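Local coordinates for protein putative peptidase (Clostridium acetobutylicum, PDB 3K9T) that binds one zinc ion per subunit and probably serves in modified-polysaccharide biosynthesis, with no peptidase activity expected despite its aminopeptidase-like domain, at residues T34-R39 with E70-D75; T66-W71 with M97-P102; R357-L362 with N403-I408; P368-R373 with V429-L434. All blocks are in the same frame, centred on the assembly; numbering follows the deposited sequence.

Interaction 1. Residues T34-R39 with E70-D75; sequences TGNGVR and EWNIKD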
loop_
_atom_site.group_PDB
_atom_site.type_symbol
_atom_site.label_atom_id
_atom_site.label_comp_id
_atom_site.label_asym_id
_atom_site.label_seq_id
_atom_site.Cartn_x
_atom_site.Cartn_y
_atom_site.Cartn_z
ATOM N N THR A 34 26.702 -36.829 6.973
ATOM C CA THR A 34 27.929 -37.394 6.451
ATOM C C THR A 34 27.643 -38.871 6.215
ATOM O O THR A 34 26.573 -39.345 6.561
ATOM C CB THR A 34 29.130 -37.251 7.434
ATOM O OG1 THR A 34 28.898 -38.049 8.606
ATOM C CG2 THR A 34 29.354 -35.797 7.813
ATOM N N GLY A 35 28.571 -39.582 5.589
ATOM C CA GLY A 35 28.487 -41.041 5.538
ATOM C C GLY A 35 28.344 -41.714 4.190
ATOM O O GLY A 35 28.117 -41.058 3.160
ATOM N N ASN A 36 28.466 -43.040 4.205
ATOM C CA ASN A 36 28.374 -43.815 2.958
ATOM C C ASN A 36 26.980 -43.783 2.304
ATOM O O ASN A 36 26.829 -44.064 1.122
ATOM C CB ASN A 36 28.851 -45.265 3.165
ATOM C CG ASN A 36 30.360 -45.372 3.358
ATOM O OD1 ASN A 36 31.126 -44.574 2.839
ATOM N ND2 ASN A 36 30.782 -46.364 4.108
ATOM N N GLY A 37 25.972 -43.396 3.067
ATOM C CA GLY A 37 24.622 -43.298 2.539
ATOM C C GLY A 37 24.563 -42.112 1.626
ATOM O O GLY A 37 23.931 -42.164 0.563
ATOM N N VAL A 38 25.244 -41.046 2.037
ATOM C CA VAL A 38 25.325 -39.870 1.187
ATOM C C VAL A 38 26.081 -40.258 -0.068
ATOM O O VAL A 38 25.672 -39.886 -1.186
ATOM C CB VAL A 38 26.023 -38.684 1.859
ATOM C CG1 VAL A 38 25.988 -37.464 0.912
ATOM C CG2 VAL A 38 25.404 -38.363 3.260
ATOM N N ARG A 39 27.169 -41.030 0.093
ATOM C CA ARG A 39 27.950 -41.462 -1.079
ATOM C C ARG A 39 27.155 -42.351 -2.021
ATOM O O ARG A 39 27.226 -42.164 -3.241
ATOM C CB ARG A 39 29.269 -42.100 -0.675
ATOM C CG ARG A 39 30.195 -41.082 -0.034
ATOM C CD ARG A 39 31.431 -41.690 0.571
ATOM N NE ARG A 39 32.163 -40.683 1.350
ATOM C CZ ARG A 39 32.344 -40.715 2.669
ATOM N NH1 ARG A 39 31.886 -41.713 3.389
ATOM N NH2 ARG A 39 33.007 -39.751 3.278
ATOM N N GLU A 70 32.598 -38.153 10.849
ATOM C CA GLU A 70 31.800 -38.891 9.917
ATOM C C GLU A 70 31.112 -40.020 10.652
ATOM O O GLU A 70 31.736 -40.711 11.466
ATOM C CB GLU A 70 32.680 -39.431 8.777
ATOM C CG GLU A 70 31.898 -40.301 7.812
ATOM C CD GLU A 70 32.694 -40.769 6.627
ATOM O OE1 GLU A 70 33.673 -40.093 6.205
ATOM O OE2 GLU A 70 32.298 -41.823 6.096
ATOM N N TRP A 71 29.838 -40.222 10.326
ATOM C CA TRP A 71 29.008 -41.267 10.940
ATOM C C TRP A 71 28.625 -42.309 9.900
ATOM O O TRP A 71 28.302 -41.964 8.745
ATOM C CB TRP A 71 27.728 -40.654 11.532
ATOM C CG TRP A 71 26.849 -41.617 12.266
ATOM C CD1 TRP A 71 27.136 -42.245 13.446
ATOM C CD2 TRP A 71 25.549 -42.070 11.881
ATOM N NE1 TRP A 71 26.094 -43.059 13.818
ATOM C CE2 TRP A 71 25.106 -42.967 12.875
ATOM C CE3 TRP A 71 24.708 -41.802 10.797
ATOM C CZ2 TRP A 71 23.862 -43.597 12.814
ATOM C CZ3 TRP A 71 23.458 -42.416 10.747
ATOM C CH2 TRP A 71 23.049 -43.299 11.752
ATOM N N ASN A 72 28.646 -43.577 10.323
ATOM C CA ASN A 72 28.230 -44.699 9.481
ATOM C C ASN A 72 27.499 -45.747 10.291
ATOM O O ASN A 72 27.687 -45.811 11.499
ATOM C CB ASN A 72 29.422 -45.314 8.780
ATOM C CG ASN A 72 29.831 -44.511 7.578
ATOM O OD1 ASN A 72 29.123 -44.501 6.552
ATOM N ND2 ASN A 72 30.956 -43.795 7.696
ATOM N N ILE A 73 26.674 -46.567 9.639
ATOM C CA ILE A 73 25.903 -47.567 10.365
ATOM C C ILE A 73 25.721 -48.805 9.504
ATOM O O ILE A 73 25.378 -48.688 8.339
ATOM C CB ILE A 73 24.536 -46.964 10.870
ATOM C CG1 ILE A 73 23.711 -47.980 11.682
ATOM C CG2 ILE A 73 23.706 -46.404 9.713
ATOM C CD1 ILE A 73 22.721 -47.326 12.677
ATOM N N LYS A 74 26.003 -49.977 10.093
ATOM C CA LYS A 74 25.818 -51.291 9.473
ATOM C C LYS A 74 24.483 -51.927 9.907
ATOM O O LYS A 74 23.725 -52.453 9.100
ATOM C CB LYS A 74 26.966 -52.230 9.867
ATOM C CG LYS A 74 28.317 -51.849 9.271
ATOM C CD LYS A 74 29.476 -52.674 9.857
ATOM C CE LYS A 74 30.825 -51.934 9.692
ATOM N NZ LYS A 74 30.926 -50.651 10.490
ATOM N N ASP A 75 24.184 -51.892 11.191
ATOM C CA ASP A 75 22.971 -52.540 11.662
ATOM C C ASP A 75 22.629 -51.949 13.001
ATOM O O ASP A 75 23.479 -51.323 13.642
ATOM C CB ASP A 75 23.218 -54.057 11.795
ATOM C CG ASP A 75 21.934 -54.909 11.763
ATOM O OD1 ASP A 75 20.828 -54.397 11.537
ATOM O OD2 ASP A 75 22.053 -56.138 11.947
#
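A polar contact, made of a salt bridge and two hydrogen bonds to the backbone, joins Arg-39 and Asn-36 at the start of helix 36-45, and Thr-34 just before it, to Glu-70, Trp-71 and Asn-72 at the start of strand 70-79. Arg-39 and Glu-70 meet tip to tip and the guanidinium grips the carboxylate end-on: NH1 of Arg-39 lies 2.7 Å from OE2 of Glu-70, and NH2 of Arg-39 lies 3.0 Å from OE1 of Glu-70. Both oxygens stay near the guanidinium plane, yet the two planes are turned 46° apart, which leaves the donors above the carboxylate. ND2 of Asn-72 gives OE2 of Glu-70 a second bond from the opposite face. Gly-35 is the N-cap residue, and the N-H of Asn-36, in the first turn, points almost straight (172°) at OD1 of Asn-72, 2.8 Å from Asn-36 N and on a lone pair. The strand's side chain thus takes up an N-H of the helix start. Deeper in, OG1 of Thr-34 accepts from Trp-71 N at 2.9 Å and also bonds Tyr-99 OH. The contact crosses from the aminopeptidase-like region to the insert. Outside the two segments, Glu-55 forms a further salt bridge with Arg-39, and Ser-166 N donates to Glu-70 OE1.

Interaction 2. Residues T66-W71 with M97-P102; sequences TVPKEW and MSYSVP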
loop_
_atom_site.group_PDB
_atom_site.type_symbol
_atom_site.label_atom_id
_atom_site.label_comp_id
_atom_site.label_asym_id
_atom_site.label_seq_id
_atom_site.Cartn_x
_atom_site.Cartn_y
_atom_site.Cartn_z
ATOM N N THR A 66 32.364 -26.124 12.427
ATOM C CA THR A 66 33.396 -27.127 12.279
ATOM C C THR A 66 32.817 -28.346 11.610
ATOM O O THR A 66 31.803 -28.856 12.065
ATOM C CB THR A 66 33.932 -27.569 13.639
ATOM O OG1 THR A 66 34.421 -26.426 14.345
ATOM C CG2 THR A 66 35.033 -28.615 13.455
ATOM N N VAL A 67 33.473 -28.831 10.557
ATOM C CA VAL A 67 32.991 -30.028 9.879
ATOM C C VAL A 67 33.011 -31.214 10.869
ATOM O O VAL A 67 34.059 -31.588 11.395
ATOM C CB VAL A 67 33.819 -30.335 8.607
ATOM C CG1 VAL A 67 33.478 -31.734 8.018
ATOM C CG2 VAL A 67 33.599 -29.258 7.557
ATOM N N PRO A 68 31.844 -31.807 11.129
ATOM C CA PRO A 68 31.781 -32.907 12.124
ATOM C C PRO A 68 32.538 -34.193 11.766
ATOM O O PRO A 68 33.035 -34.345 10.660
ATOM C CB PRO A 68 30.289 -33.243 12.181
ATOM C CG PRO A 68 29.754 -32.881 10.806
ATOM C CD PRO A 68 30.591 -31.667 10.360
ATOM N N LYS A 69 32.602 -35.102 12.730
ATOM C CA LYS A 69 33.057 -36.459 12.484
ATOM C C LYS A 69 32.090 -37.133 11.528
ATOM O O LYS A 69 30.923 -36.739 11.393
ATOM C CB LYS A 69 33.137 -37.278 13.771
ATOM C CG LYS A 69 34.249 -36.802 14.693
ATOM C CD LYS A 69 34.529 -37.712 15.890
ATOM C CE LYS A 69 35.669 -37.119 16.719
ATOM N NZ LYS A 69 36.776 -38.085 16.938
ATOM N N GLU A 70 32.598 -38.153 10.849
ATOM C CA GLU A 70 31.800 -38.891 9.917
ATOM C C GLU A 70 31.112 -40.020 10.652
ATOM O O GLU A 70 31.736 -40.711 11.466
ATOM C CB GLU A 70 32.680 -39.431 8.777
ATOM C CG GLU A 70 31.898 -40.301 7.812
ATOM C CD GLU A 70 32.694 -40.769 6.627
ATOM O OE1 GLU A 70 33.673 -40.093 6.205
ATOM O OE2 GLU A 70 32.298 -41.823 6.096
ATOM N N TRP A 71 29.838 -40.222 10.326
ATOM C CA TRP A 71 29.008 -41.267 10.940
ATOM C C TRP A 71 28.625 -42.309 9.900
ATOM O O TRP A 71 28.302 -41.964 8.745
ATOM C CB TRP A 71 27.728 -40.654 11.532
ATOM C CG TRP A 71 26.849 -41.617 12.266
ATOM C CD1 TRP A 71 27.136 -42.245 13.446
ATOM C CD2 TRP A 71 25.549 -42.070 11.881
ATOM N NE1 TRP A 71 26.094 -43.059 13.818
ATOM C CE2 TRP A 71 25.106 -42.967 12.875
ATOM C CE3 TRP A 71 24.708 -41.802 10.797
ATOM C CZ2 TRP A 71 23.862 -43.597 12.814
ATOM C CZ3 TRP A 71 23.458 -42.416 10.747
ATOM C CH2 TRP A 71 23.049 -43.299 11.752
HETATM N N MSE A 97 18.312 -43.152 15.813
HETATM C CA MSE A 97 18.587 -41.727 15.905
HETATM C C MSE A 97 19.902 -41.450 15.153
HETATM O O MSE A 97 20.933 -42.071 15.422
HETATM C CB MSE A 97 18.669 -41.321 17.372
HETATM C CG MSE A 97 18.983 -39.841 17.630
HETATM SE SE MSE A 97 19.432 -39.572 19.507
HETATM C CE MSE A 97 17.616 -39.728 20.219
ATOM N N SER A 98 19.849 -40.534 14.188
ATOM C CA SER A 98 20.987 -40.288 13.318
ATOM C C SER A 98 22.145 -39.801 14.170
ATOM O O SER A 98 21.956 -38.969 15.043
ATOM C CB SER A 98 20.642 -39.265 12.234
ATOM O OG SER A 98 21.584 -39.283 11.174
ATOM N N TYR A 99 23.329 -40.323 13.876
ATOM C CA TYR A 99 24.564 -40.060 14.607
ATOM C C TYR A 99 24.641 -40.836 15.925
ATOM O O TYR A 99 25.466 -40.503 16.777
ATOM C CB TYR A 99 24.866 -38.546 14.773
ATOM C CG TYR A 99 25.812 -37.991 13.713
ATOM C CD1 TYR A 99 25.485 -38.060 12.355
ATOM C CD2 TYR A 99 27.028 -37.413 14.056
ATOM C CE1 TYR A 99 26.333 -37.556 11.371
ATOM C CE2 TYR A 99 27.911 -36.919 13.049
ATOM C CZ TYR A 99 27.555 -37.001 11.715
ATOM O OH TYR A 99 28.380 -36.504 10.714
ATOM N N SER A 100 23.836 -41.893 16.076
ATOM C CA SER A 100 23.883 -42.704 17.298
ATOM C C SER A 100 25.270 -43.318 17.517
ATOM O O SER A 100 25.817 -43.992 16.639
ATOM C CB SER A 100 22.829 -43.837 17.309
ATOM O OG SER A 100 21.533 -43.377 17.693
ATOM N N VAL A 101 25.824 -43.075 18.698
ATOM C CA VAL A 101 27.082 -43.709 19.123
ATOM C C VAL A 101 26.890 -45.239 19.131
ATOM O O VAL A 101 25.785 -45.708 19.299
ATOM C CB VAL A 101 27.514 -43.157 20.500
ATOM C CG1 VAL A 101 27.831 -41.654 20.377
ATOM C CG2 VAL A 101 26.418 -43.382 21.541
ATOM N N PRO A 102 27.945 -46.025 18.872
ATOM C CA PRO A 102 27.732 -47.475 18.889
ATOM C C PRO A 102 27.408 -48.002 20.297
ATOM O O PRO A 102 27.950 -47.487 21.271
ATOM C CB PRO A 102 29.073 -48.040 18.419
ATOM C CG PRO A 102 30.049 -46.948 18.621
ATOM C CD PRO A 102 29.317 -45.671 18.485
#
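One face of the Trp-71 indole lies against the backbone of Ser-98 and Tyr-99: Tyr-99 N sits 3.2 Å above its plane, over the centre, and Tyr-99 CA is 3.3 Å from the centroid of the five-membered ring, only 5° off the normal, a CH-pi contact. The Tyr-99 ring in turn carries CB of Trp-71 over one face, offset toward the rim, 3.5 Å from its centroid. The five-membered ring of Trp-71 and the Tyr-99 ring form an offset stack with planes 27° apart, the side chains sliding past each other in opposite directions. At the indole edge, NE1 of Trp-71 donates to Ser-100 O at 3.0 Å, from above that carbonyl plane. At the phenol edge, Tyr-99 OH donates to Lys-69 O at 2.6 Å, nearly along the C=O axis, while CG of Pro-68 packs beside the same hydroxyl. A type II beta turn, Met-97 to Ser-100, gives Tyr-99 a positive phi of 77°; Ser-100 OG donates to Met-97 O, bracing it. Both segments belong to the insert. The loop before strand 103-108 thereby packs on the start of strand 70-79, with strand 153-163 touching Trp-71 and Tyr-99, and helix 229-237 reaching Pro-68.

Interaction 3. Residues R357-L362 with N403-I408; sequences RTYLNL and NSLLDI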
loop_
_atom_site.group_PDB
_atom_site.type_symbol
_atom_site.label_atom_id
_atom_site.label_comp_id
_atom_site.label_asym_id
_atom_site.label_seq_id
_atom_site.Cartn_x
_atom_site.Cartn_y
_atom_site.Cartn_z
ATOM N N ARG A 357 13.771 -10.232 -21.029
ATOM C CA ARG A 357 14.611 -9.216 -21.659
ATOM C C ARG A 357 14.112 -7.773 -21.456
ATOM O O ARG A 357 13.042 -7.554 -20.899
ATOM C CB ARG A 357 14.808 -9.572 -23.115
ATOM C CG ARG A 357 15.624 -10.823 -23.252
ATOM C CD ARG A 357 15.654 -11.370 -24.667
ATOM N NE ARG A 357 16.080 -12.755 -24.561
ATOM C CZ ARG A 357 17.332 -13.137 -24.327
ATOM N NH1 ARG A 357 18.325 -12.251 -24.217
ATOM N NH2 ARG A 357 17.598 -14.429 -24.218
ATOM N N THR A 358 14.954 -6.797 -21.820
ATOM C CA THR A 358 14.547 -5.397 -21.856
ATOM C C THR A 358 14.765 -4.889 -23.262
ATOM O O THR A 358 15.774 -5.180 -23.864
ATOM C CB THR A 358 15.267 -4.537 -20.848
ATOM O OG1 THR A 358 14.911 -4.991 -19.540
ATOM C CG2 THR A 358 14.834 -3.092 -20.991
ATOM N N TYR A 359 13.770 -4.182 -23.790
ATOM C CA TYR A 359 13.797 -3.700 -25.159
ATOM C C TYR A 359 13.547 -2.202 -25.249
ATOM O O TYR A 359 13.042 -1.562 -24.325
ATOM C CB TYR A 359 12.711 -4.377 -26.001
ATOM C CG TYR A 359 12.816 -5.875 -26.225
ATOM C CD1 TYR A 359 13.513 -6.392 -27.318
ATOM C CD2 TYR A 359 12.129 -6.771 -25.411
ATOM C CE1 TYR A 359 13.560 -7.775 -27.560
ATOM C CE2 TYR A 359 12.170 -8.155 -25.645
ATOM C CZ TYR A 359 12.888 -8.645 -26.714
ATOM O OH TYR A 359 12.930 -10.003 -26.927
ATOM N N LEU A 360 13.915 -1.653 -26.392
ATOM C CA LEU A 360 13.655 -0.266 -26.714
ATOM C C LEU A 360 12.762 -0.258 -27.955
ATOM O O LEU A 360 13.075 -0.878 -28.961
ATOM C CB LEU A 360 14.952 0.456 -27.006
ATOM C CG LEU A 360 14.838 1.949 -27.214
ATOM C CD1 LEU A 360 14.481 2.594 -25.891
ATOM C CD2 LEU A 360 16.156 2.444 -27.742
ATOM N N ASN A 361 11.624 0.411 -27.848
ATOM C CA ASN A 361 10.736 0.659 -28.980
ATOM C C ASN A 361 11.467 1.554 -29.984
ATOM O O ASN A 361 11.840 2.683 -29.645
ATOM C CB ASN A 361 9.455 1.337 -28.445
ATOM C CG ASN A 361 8.384 1.551 -29.489
ATOM O OD1 ASN A 361 8.640 1.523 -30.681
ATOM N ND2 ASN A 361 7.171 1.840 -29.029
ATOM N N LEU A 362 11.683 1.054 -31.207
ATOM C CA LEU A 362 12.361 1.840 -32.253
ATOM C C LEU A 362 11.479 2.841 -32.966
ATOM O O LEU A 362 11.983 3.609 -33.794
ATOM C CB LEU A 362 13.092 0.939 -33.259
ATOM C CG LEU A 362 14.240 0.135 -32.628
ATOM C CD1 LEU A 362 14.864 -0.671 -33.682
ATOM C CD2 LEU A 362 15.300 1.014 -31.982
ATOM N N ASN A 403 11.913 -0.742 -18.812
ATOM C CA ASN A 403 11.014 -1.815 -18.416
ATOM C C ASN A 403 11.322 -3.185 -19.025
ATOM O O ASN A 403 11.442 -3.318 -20.229
ATOM C CB ASN A 403 9.591 -1.452 -18.778
ATOM C CG ASN A 403 9.109 -0.225 -18.058
ATOM O OD1 ASN A 403 8.883 -0.210 -16.839
ATOM N ND2 ASN A 403 8.925 0.814 -18.815
ATOM N N SER A 404 11.402 -4.193 -18.160
ATOM C CA SER A 404 11.627 -5.588 -18.540
ATOM C C SER A 404 10.288 -6.160 -18.969
ATOM O O SER A 404 9.246 -5.582 -18.698
ATOM C CB SER A 404 12.161 -6.397 -17.334
ATOM O OG SER A 404 11.186 -6.533 -16.268
ATOM N N LEU A 405 10.308 -7.301 -19.627
ATOM C CA LEU A 405 9.070 -7.967 -20.000
ATOM C C LEU A 405 8.236 -8.360 -18.757
ATOM O O LEU A 405 6.999 -8.367 -18.807
ATOM C CB LEU A 405 9.362 -9.215 -20.852
ATOM C CG LEU A 405 10.013 -9.037 -22.213
ATOM C CD1 LEU A 405 9.971 -10.358 -22.945
ATOM C CD2 LEU A 405 9.285 -7.972 -23.020
ATOM N N LEU A 406 8.924 -8.679 -17.658
ATOM C CA LEU A 406 8.280 -9.039 -16.398
ATOM C C LEU A 406 7.562 -7.802 -15.859
ATOM O O LEU A 406 6.434 -7.883 -15.334
ATOM C CB LEU A 406 9.312 -9.574 -15.389
ATOM C CG LEU A 406 8.803 -10.220 -14.093
ATOM C CD1 LEU A 406 7.914 -11.383 -14.387
ATOM C CD2 LEU A 406 9.967 -10.596 -13.119
ATOM N N ASP A 407 8.196 -6.652 -16.039
ATOM C CA ASP A 407 7.578 -5.381 -15.639
ATOM C C ASP A 407 6.283 -5.136 -16.391
ATOM O O ASP A 407 5.276 -4.707 -15.817
ATOM C CB ASP A 407 8.533 -4.208 -15.881
ATOM C CG ASP A 407 9.710 -4.176 -14.896
ATOM O OD1 ASP A 407 9.630 -4.748 -13.773
ATOM O OD2 ASP A 407 10.723 -3.542 -15.256
ATOM N N ILE A 408 6.312 -5.437 -17.680
ATOM C CA ILE A 408 5.180 -5.193 -18.554
ATOM C C ILE A 408 4.095 -6.226 -18.204
ATOM O O ILE A 408 2.906 -5.885 -18.083
ATOM C CB ILE A 408 5.643 -5.191 -20.052
ATOM C CG1 ILE A 408 6.678 -4.076 -20.297
ATOM C CG2 ILE A 408 4.483 -5.001 -21.020
ATOM C CD1 ILE A 408 7.510 -4.271 -21.574
HETATM O O HOH W 1 12.134 -1.204 -21.835
HETATM O O HOH W 2 11.044 -4.119 -22.841
#
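Leu-405 meets both the backbone of Arg-357 and the ring of Tyr-359, and forms the close-packed part of this contact. Its N donates to Arg-357 O at 3.0 Å, almost in line with the carbonyl (C=O...donor angle 174°), and Ser-404 CA gives the same oxygen a CA-H...O contact at 3.4 Å. The side chain of Leu-405 crosses that of Tyr-359 obliquely, CD2 of Leu-405 touching the ring edge 3.9 Å from Tyr-359 CD2. Ser-404 and Asp-407 form a capping box at the start of helix 405-412: Ser-404 OG, placed between the backbone N and carbonyl carbon by chi1 of 67°, accepts from Asp-407 N, while Ser-404 N donates to Asp-407 OD2 at 3.1 Å. Toward Asn-403 the segments diverge and water takes over. One water donates to Tyr-359 O and to Asn-403 O, 2.7 Å from each; a second accepts from Tyr-359 N and donates to Asn-403 O. That carbonyl thus receives two waters, while Thr-358 CG2 packs 3.5 Å from Asn-403 O. Within the permutated winged helix-turn-helix, strand 358-361 pairs with strand 432-434 and the Leu-405 side chain is buried against helix 416-428, whose Ala-423 also touches Tyr-359.

Interaction 4. Residues P368-R373 with V429-L434; sequences PQLGKR and VELLKL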
loop_
_atom_site.group_PDB
_atom_site.type_symbol
_atom_site.label_atom_id
_atom_site.label_comp_id
_atom_site.label_asym_id
_atom_site.label_seq_id
_atom_site.Cartn_x
_atom_site.Cartn_y
_atom_site.Cartn_z
ATOM N N PRO A 368 3.135 2.653 -34.185
ATOM C CA PRO A 368 3.464 2.422 -35.575
ATOM C C PRO A 368 2.198 2.099 -36.319
ATOM O O PRO A 368 1.229 1.652 -35.705
ATOM C CB PRO A 368 4.368 1.191 -35.524
ATOM C CG PRO A 368 4.045 0.519 -34.279
ATOM C CD PRO A 368 3.607 1.573 -33.312
ATOM N N GLN A 369 2.196 2.324 -37.623
ATOM C CA GLN A 369 1.040 1.964 -38.425
ATOM C C GLN A 369 1.136 0.451 -38.653
ATOM O O GLN A 369 1.647 0.019 -39.681
ATOM C CB GLN A 369 1.061 2.769 -39.723
ATOM C CG GLN A 369 -0.144 2.581 -40.623
ATOM C CD GLN A 369 -0.282 3.668 -41.660
ATOM O OE1 GLN A 369 0.686 4.364 -41.998
ATOM N NE2 GLN A 369 -1.500 3.836 -42.167
ATOM N N LEU A 370 0.715 -0.347 -37.661
ATOM C CA LEU A 370 0.862 -1.809 -37.742
ATOM C C LEU A 370 0.148 -2.188 -39.052
ATOM O O LEU A 370 -1.010 -1.834 -39.248
ATOM C CB LEU A 370 0.315 -2.563 -36.482
ATOM C CG LEU A 370 1.026 -2.638 -35.089
ATOM C CD1 LEU A 370 0.301 -3.528 -34.037
ATOM C CD2 LEU A 370 2.438 -3.147 -35.180
ATOM N N GLY A 371 0.867 -2.844 -39.961
ATOM C CA GLY A 371 0.353 -3.126 -41.309
ATOM C C GLY A 371 1.398 -2.874 -42.385
ATOM O O GLY A 371 1.324 -3.438 -43.468
ATOM N N LYS A 372 2.353 -1.993 -42.094
ATOM C CA LYS A 372 3.530 -1.789 -42.945
ATOM C C LYS A 372 4.489 -2.990 -42.901
ATOM O O LYS A 372 5.399 -3.067 -43.726
ATOM C CB LYS A 372 4.336 -0.550 -42.497
ATOM C CG LYS A 372 3.619 0.762 -42.635
ATOM C CD LYS A 372 4.568 1.887 -42.959
ATOM C CE LYS A 372 5.469 2.271 -41.821
ATOM N NZ LYS A 372 6.177 3.575 -42.126
ATOM N N ARG A 373 4.289 -3.915 -41.951
ATOM C CA ARG A 373 5.249 -5.005 -41.708
ATOM C C ARG A 373 4.703 -6.475 -41.615
ATOM O O ARG A 373 5.504 -7.403 -41.533
ATOM C CB ARG A 373 6.050 -4.643 -40.438
ATOM C CG ARG A 373 6.516 -3.166 -40.401
ATOM C CD ARG A 373 7.162 -2.728 -39.091
ATOM N NE ARG A 373 7.826 -1.407 -39.149
ATOM C CZ ARG A 373 7.214 -0.229 -38.991
ATOM N NH1 ARG A 373 5.907 -0.177 -38.806
ATOM N NH2 ARG A 373 7.904 0.910 -39.042
ATOM N N VAL A 429 9.792 -7.784 -36.758
ATOM C CA VAL A 429 9.557 -6.710 -37.733
ATOM C C VAL A 429 10.420 -5.482 -37.435
ATOM O O VAL A 429 10.189 -4.399 -37.979
ATOM C CB VAL A 429 8.094 -6.336 -37.815
ATOM C CG1 VAL A 429 7.302 -7.542 -38.307
ATOM C CG2 VAL A 429 7.605 -5.811 -36.463
ATOM N N GLU A 430 11.392 -5.649 -36.534
ATOM C CA GLU A 430 12.380 -4.618 -36.236
ATOM C C GLU A 430 11.834 -3.356 -35.551
ATOM O O GLU A 430 12.421 -2.273 -35.647
ATOM C CB GLU A 430 13.169 -4.252 -37.497
ATOM C CG GLU A 430 13.749 -5.459 -38.234
ATOM C CD GLU A 430 14.677 -5.078 -39.374
ATOM O OE1 GLU A 430 14.338 -4.167 -40.162
ATOM O OE2 GLU A 430 15.744 -5.714 -39.495
ATOM N N LEU A 431 10.745 -3.506 -34.810
ATOM C CA LEU A 431 10.211 -2.389 -34.025
ATOM C C LEU A 431 10.844 -2.329 -32.609
ATOM O O LEU A 431 10.543 -1.426 -31.825
ATOM C CB LEU A 431 8.687 -2.502 -33.927
ATOM C CG LEU A 431 7.882 -2.017 -35.124
ATOM C CD1 LEU A 431 6.435 -2.459 -34.995
ATOM C CD2 LEU A 431 7.980 -0.480 -35.310
ATOM N N LEU A 432 11.700 -3.296 -32.280
ATOM C CA LEU A 432 12.349 -3.357 -30.964
ATOM C C LEU A 432 13.862 -3.633 -31.059
ATOM O O LEU A 432 14.328 -4.406 -31.875
ATOM C CB LEU A 432 11.691 -4.438 -30.076
ATOM C CG LEU A 432 10.225 -4.289 -29.644
ATOM C CD1 LEU A 432 9.762 -5.539 -28.872
ATOM C CD2 LEU A 432 10.004 -2.983 -28.821
ATOM N N LYS A 433 14.612 -2.999 -30.184
ATOM C CA LYS A 433 16.033 -3.223 -30.061
ATOM C C LYS A 433 16.216 -3.841 -28.681
ATOM O O LYS A 433 15.525 -3.468 -27.739
ATOM C CB LYS A 433 16.766 -1.891 -30.149
ATOM C CG LYS A 433 18.273 -1.973 -30.136
ATOM C CD LYS A 433 18.907 -0.567 -29.989
ATOM C CE LYS A 433 20.343 -0.645 -29.515
ATOM N NZ LYS A 433 21.100 0.598 -29.827
ATOM N N LEU A 434 17.091 -4.829 -28.569
ATOM C CA LEU A 434 17.426 -5.415 -27.275
ATOM C C LEU A 434 18.402 -4.425 -26.626
ATOM O O LEU A 434 19.321 -3.930 -27.271
ATOM C CB LEU A 434 18.053 -6.786 -27.489
ATOM C CG LEU A 434 18.105 -7.855 -26.404
ATOM C CD1 LEU A 434 16.775 -8.131 -25.716
ATOM C CD2 LEU A 434 18.577 -9.069 -27.120
#
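Apolar packing between Leu-431 and the 368-373 loop makes up one part of this contact, which contains no hydrogen bond between the two segments. CD1 of Leu-431 lies 3.9 Å from Pro-368 CG and 4.1 Å from Leu-370 CD2, although Leu-370 is poorly ordered; CD2 of Leu-431 touches Pro-368 CB as well. A second kind of contact sets a methyl on a charged plane: CD2 of Leu-431 sits over the centre of one face of the Arg-373 guanidinium, 3.8 Å from Arg-373 CZ, the side chains crossing at about a right angle. The arginine chain, extended from CG to NE, gets there past Val-429, whose CB is 3.7 Å from Arg-373 CB and whose O is 3.6 Å from Arg-373 CD. The charged end finds its partner in Asp-64 of the third subunit, a salt bridge from NH1; Lys-372 bridges to the same aspartate, tying the loop into the trimer. Val-429 leaves helix 416-428, and Glu-430, with positive phi (67°), is the C-prime residue of the Schellman motif that ends it. Leu-431 then leads into strand 432-434, paired with strand 358-361, while Pro-368 and Leu-370 lean on helix 389-398.

The four contacts form two groups on opposite sides of the chain's centre. Interactions 1 and 2 have centres 9 Å apart, share Glu-70 and Trp-71 on strand 70-79, and join through a probable hydrogen bond between Thr-34 OG1 and Tyr-99 OH; interaction 1 couples the insert to the aminopeptidase-like region, while interaction 2 lies wholly within the insert. Interactions 3 and 4, centres 15 Å apart, lie in the permutated winged helix-turn-helix, where their segments alternate along the chain and strands 358-361 and 432-434 are sheet neighbours. The two groups follow in series, with 51 to 65 Å between centres. Across the trimer the ends meet: Gln-369 OE1 of interaction 4 bonds N of Thr-66, an interaction 2 residue, of a neighbouring subunit.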